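PDB 5AEG: alpha-glucosidase YIHQ from Escherichia coli, which hydrolyses sulfoquinovosyl diacylglycerides, and simpler sulfoquinovosides such as sulfoquinovosyl glycerol, to release sulfoquinovose for use as a source of carbon and sulfur. Local coordinates for residues Thr186-Tyr194 against Cys228-Leu239. Numbering follows the deposited sequence.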
# COMPACT_ATOMS: atom_id res chain seq x y z
N THR A 186 -1.87 -1.61 12.50
CA THR A 186 -3.36 -1.62 12.46
C THR A 186 -3.71 -3.04 11.97
O THR A 186 -3.15 -3.50 10.97
CB THR A 186 -3.90 -0.62 11.46
OG1 THR A 186 -3.40 0.67 11.80
CG2 THR A 186 -5.40 -0.58 11.44
N PHE A 187 -4.57 -3.78 12.69
CA PHE A 187 -4.93 -5.13 12.29
C PHE A 187 -6.40 -5.40 12.65
O PHE A 187 -7.02 -4.64 13.44
CB PHE A 187 -3.98 -6.23 12.82
CG PHE A 187 -3.99 -6.48 14.29
CD1 PHE A 187 -3.15 -5.77 15.14
CD2 PHE A 187 -4.87 -7.40 14.88
CE1 PHE A 187 -3.13 -6.03 16.48
CE2 PHE A 187 -4.87 -7.59 16.22
CZ PHE A 187 -4.00 -6.92 17.01
N VAL A 188 -6.93 -6.38 11.96
CA VAL A 188 -8.30 -6.94 12.16
C VAL A 188 -8.16 -8.36 12.59
O VAL A 188 -7.48 -9.18 11.97
CB VAL A 188 -9.10 -6.89 10.88
CG1 VAL A 188 -10.39 -7.67 10.94
CG2 VAL A 188 -9.43 -5.49 10.58
N SER A 189 -8.95 -8.72 13.60
CA SER A 189 -9.03 -10.09 14.05
C SER A 189 -10.42 -10.69 13.66
O SER A 189 -11.42 -9.95 13.63
CB SER A 189 -8.99 -10.10 15.62
OG SER A 189 -9.35 -11.41 16.10
N THR A 190 -10.44 -12.00 13.52
CA THR A 190 -11.72 -12.70 13.30
C THR A 190 -12.62 -12.79 14.56
O THR A 190 -13.72 -13.29 14.42
CB THR A 190 -11.56 -14.03 12.61
OG1 THR A 190 -10.67 -14.90 13.31
CG2 THR A 190 -11.06 -13.80 11.13
N GLN A 191 -12.16 -12.28 15.72
CA GLN A 191 -13.10 -11.93 16.85
C GLN A 191 -13.86 -10.66 16.55
O GLN A 191 -14.56 -10.14 17.38
CB GLN A 191 -12.29 -11.82 18.12
CG GLN A 191 -11.68 -13.16 18.50
CD GLN A 191 -11.22 -13.23 19.98
OE1 GLN A 191 -11.83 -12.67 20.84
NE2 GLN A 191 -10.10 -13.86 20.22
N LYS A 192 -13.68 -10.10 15.33
CA LYS A 192 -14.38 -8.97 14.82
C LYS A 192 -14.12 -7.66 15.58
O LYS A 192 -15.03 -6.98 16.11
CB LYS A 192 -15.89 -9.28 14.64
CG LYS A 192 -16.15 -10.21 13.48
CD LYS A 192 -17.65 -10.46 13.27
CE LYS A 192 -17.90 -11.38 12.10
NZ LYS A 192 -19.38 -11.53 11.95
N TYR A 193 -12.83 -7.33 15.70
CA TYR A 193 -12.41 -6.06 16.18
C TYR A 193 -11.22 -5.64 15.33
O TYR A 193 -10.60 -6.50 14.69
CB TYR A 193 -12.01 -6.09 17.64
CG TYR A 193 -10.77 -6.87 18.00
CD1 TYR A 193 -9.49 -6.29 17.87
CD2 TYR A 193 -10.82 -8.16 18.50
CE1 TYR A 193 -8.34 -7.01 18.22
CE2 TYR A 193 -9.68 -8.85 18.90
CZ TYR A 193 -8.41 -8.23 18.73
OH TYR A 193 -7.23 -8.94 19.04
N TYR A 194 -10.90 -4.39 15.42
CA TYR A 194 -9.61 -3.90 14.89
C TYR A 194 -8.86 -3.33 16.02
O TYR A 194 -9.47 -2.83 17.00
CB TYR A 194 -9.82 -2.80 13.83
CG TYR A 194 -10.34 -1.40 14.23
CD1 TYR A 194 -9.56 -0.49 14.94
CD2 TYR A 194 -11.62 -0.95 13.87
CE1 TYR A 194 -10.06 0.75 15.32
CE2 TYR A 194 -12.10 0.31 14.24
CZ TYR A 194 -11.33 1.14 15.00
OH TYR A 194 -11.72 2.41 15.42
N CYS A 228 -15.16 -2.88 17.98
CA CYS A 228 -15.74 -4.12 17.52
C CYS A 228 -16.91 -3.81 16.57
O CYS A 228 -17.37 -2.67 16.44
CB CYS A 228 -16.31 -4.95 18.67
SG CYS A 228 -15.13 -5.41 19.94
N ALA A 229 -17.33 -4.86 15.86
CA ALA A 229 -18.52 -4.78 15.04
C ALA A 229 -19.09 -6.15 14.78
O ALA A 229 -18.46 -7.18 15.03
CB ALA A 229 -18.28 -3.94 13.75
N ASP A 230 -20.34 -6.16 14.32
CA ASP A 230 -21.11 -7.35 14.03
C ASP A 230 -20.76 -8.00 12.74
O ASP A 230 -20.84 -9.27 12.64
CB ASP A 230 -22.62 -7.03 14.00
CG ASP A 230 -23.19 -6.82 15.43
OD1 ASP A 230 -22.49 -7.28 16.41
OD2 ASP A 230 -24.26 -6.19 15.55
N THR A 231 -20.26 -7.19 11.80
CA THR A 231 -19.80 -7.70 10.48
C THR A 231 -18.46 -7.03 10.09
O THR A 231 -18.15 -5.94 10.54
CB THR A 231 -20.79 -7.37 9.36
OG1 THR A 231 -20.88 -5.96 9.24
CG2 THR A 231 -22.22 -7.92 9.65
N TYR A 232 -17.74 -7.68 9.22
CA TYR A 232 -16.48 -7.05 8.67
C TYR A 232 -16.75 -5.80 7.94
O TYR A 232 -15.98 -4.82 8.04
CB TYR A 232 -15.64 -8.05 7.79
CG TYR A 232 -15.19 -9.18 8.61
CD1 TYR A 232 -14.15 -9.01 9.56
CD2 TYR A 232 -15.78 -10.41 8.52
CE1 TYR A 232 -13.77 -10.05 10.41
CE2 TYR A 232 -15.42 -11.44 9.34
CZ TYR A 232 -14.40 -11.26 10.28
OH TYR A 232 -14.11 -12.30 11.11
N ILE A 233 -17.84 -5.78 7.14
CA ILE A 233 -18.21 -4.59 6.45
C ILE A 233 -18.43 -3.39 7.39
O ILE A 233 -17.98 -2.25 7.11
CB ILE A 233 -19.47 -4.87 5.56
CG1 ILE A 233 -19.03 -5.70 4.35
CG2 ILE A 233 -20.16 -3.60 5.15
CD1 ILE A 233 -20.18 -6.22 3.55
N SER A 234 -19.14 -3.64 8.50
CA SER A 234 -19.33 -2.60 9.51
C SER A 234 -17.97 -2.21 10.15
O SER A 234 -17.71 -1.07 10.43
CB SER A 234 -20.33 -3.09 10.62
OG SER A 234 -20.46 -2.04 11.54
N LEU A 235 -17.17 -3.22 10.41
CA LEU A 235 -15.85 -2.99 10.99
C LEU A 235 -15.02 -2.03 10.12
O LEU A 235 -14.43 -1.09 10.64
CB LEU A 235 -15.19 -4.30 11.29
CG LEU A 235 -13.93 -4.16 12.16
CD1 LEU A 235 -14.31 -3.67 13.57
CD2 LEU A 235 -13.19 -5.45 12.21
N LEU A 236 -15.09 -2.17 8.80
CA LEU A 236 -14.31 -1.33 7.89
C LEU A 236 -14.85 0.05 7.79
O LEU A 236 -14.11 1.02 7.66
CB LEU A 236 -14.14 -2.01 6.47
CG LEU A 236 -13.34 -3.32 6.44
CD1 LEU A 236 -13.26 -3.78 5.03
CD2 LEU A 236 -11.92 -3.15 6.96
N GLU A 237 -16.17 0.18 7.87
CA GLU A 237 -16.79 1.47 8.05
C GLU A 237 -16.27 2.17 9.33
O GLU A 237 -15.94 3.34 9.28
CB GLU A 237 -18.34 1.37 8.04
CG GLU A 237 -18.98 2.73 8.17
CD GLU A 237 -20.50 2.69 8.11
OE1 GLU A 237 -21.09 1.61 8.31
OE2 GLU A 237 -21.08 3.77 7.89
N LYS A 238 -16.18 1.46 10.45
CA LYS A 238 -15.64 2.06 11.68
C LYS A 238 -14.18 2.39 11.53
O LYS A 238 -13.73 3.48 11.87
CB LYS A 238 -15.88 1.12 12.87
CG LYS A 238 -17.38 1.16 13.22
CD LYS A 238 -17.72 0.11 14.25
CE LYS A 238 -19.25 0.04 14.50
NZ LYS A 238 -19.41 -0.73 15.76
N LEU A 239 -13.43 1.49 10.89
CA LEU A 239 -11.99 1.72 10.79
C LEU A 239 -11.67 2.91 9.95
O LEU A 239 -10.76 3.77 10.30
CB LEU A 239 -11.26 0.44 10.28
CG LEU A 239 -9.74 0.57 10.10
CD1 LEU A 239 -9.01 0.84 11.45
CD2 LEU A 239 -9.22 -0.74 9.56
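Leu-239 and Leu-235 of helix 232-243 pack on the beta-hairpin 186-194, a hairpin of the galactose mutarotase-like N-terminal domain of this family 31 glycoside hydrolase; the 232-239 part of the helix and strand 186-189 run nearly antiparallel (160°), their axes 10.9 Å apart. Leu-239 CD1 sits 3.8 Å from the centroid of the Tyr-194 ring and only 11° off its normal, a CH-pi contact over one face. Leu-235 divides its two methyls between the strands: CD1 approaches Tyr-194 CD2 obliquely, whereas CD2 meets Val-188 CG1 tip to tip at 3.8 Å. Farther toward the turn, the Tyr-232 ring turns its edge to Val-188, Ser-189 and Thr-190, with Ser-189 O in its plane. The Lys-192 side chain crosses that of Tyr-232 at about a right angle, CE 3.7 Å from Tyr-232 CE2.

Backbone pairing joins the two segments next to these side chains: Tyr-193 and Cys-228 form an antiparallel non-hydrogen-bonded pair, and Ala-229 N donates to Lys-192 O over 3.1 Å. Outside the segments, Tyr-194 OH is hydrogen-bonded to Glu-227, and Glu-595 pairs with Lys-192 in a salt bridge while accepting from Tyr-232 N at the helix start. Thr-231 is the N-cap, its OG1 accepting from Ser-234 N. Extended beyond CG, Lys-192 places NZ 2.8 Å from Asp-230 O, a hydrogen bond whose donor is tilted 30° from the carbonyl plane.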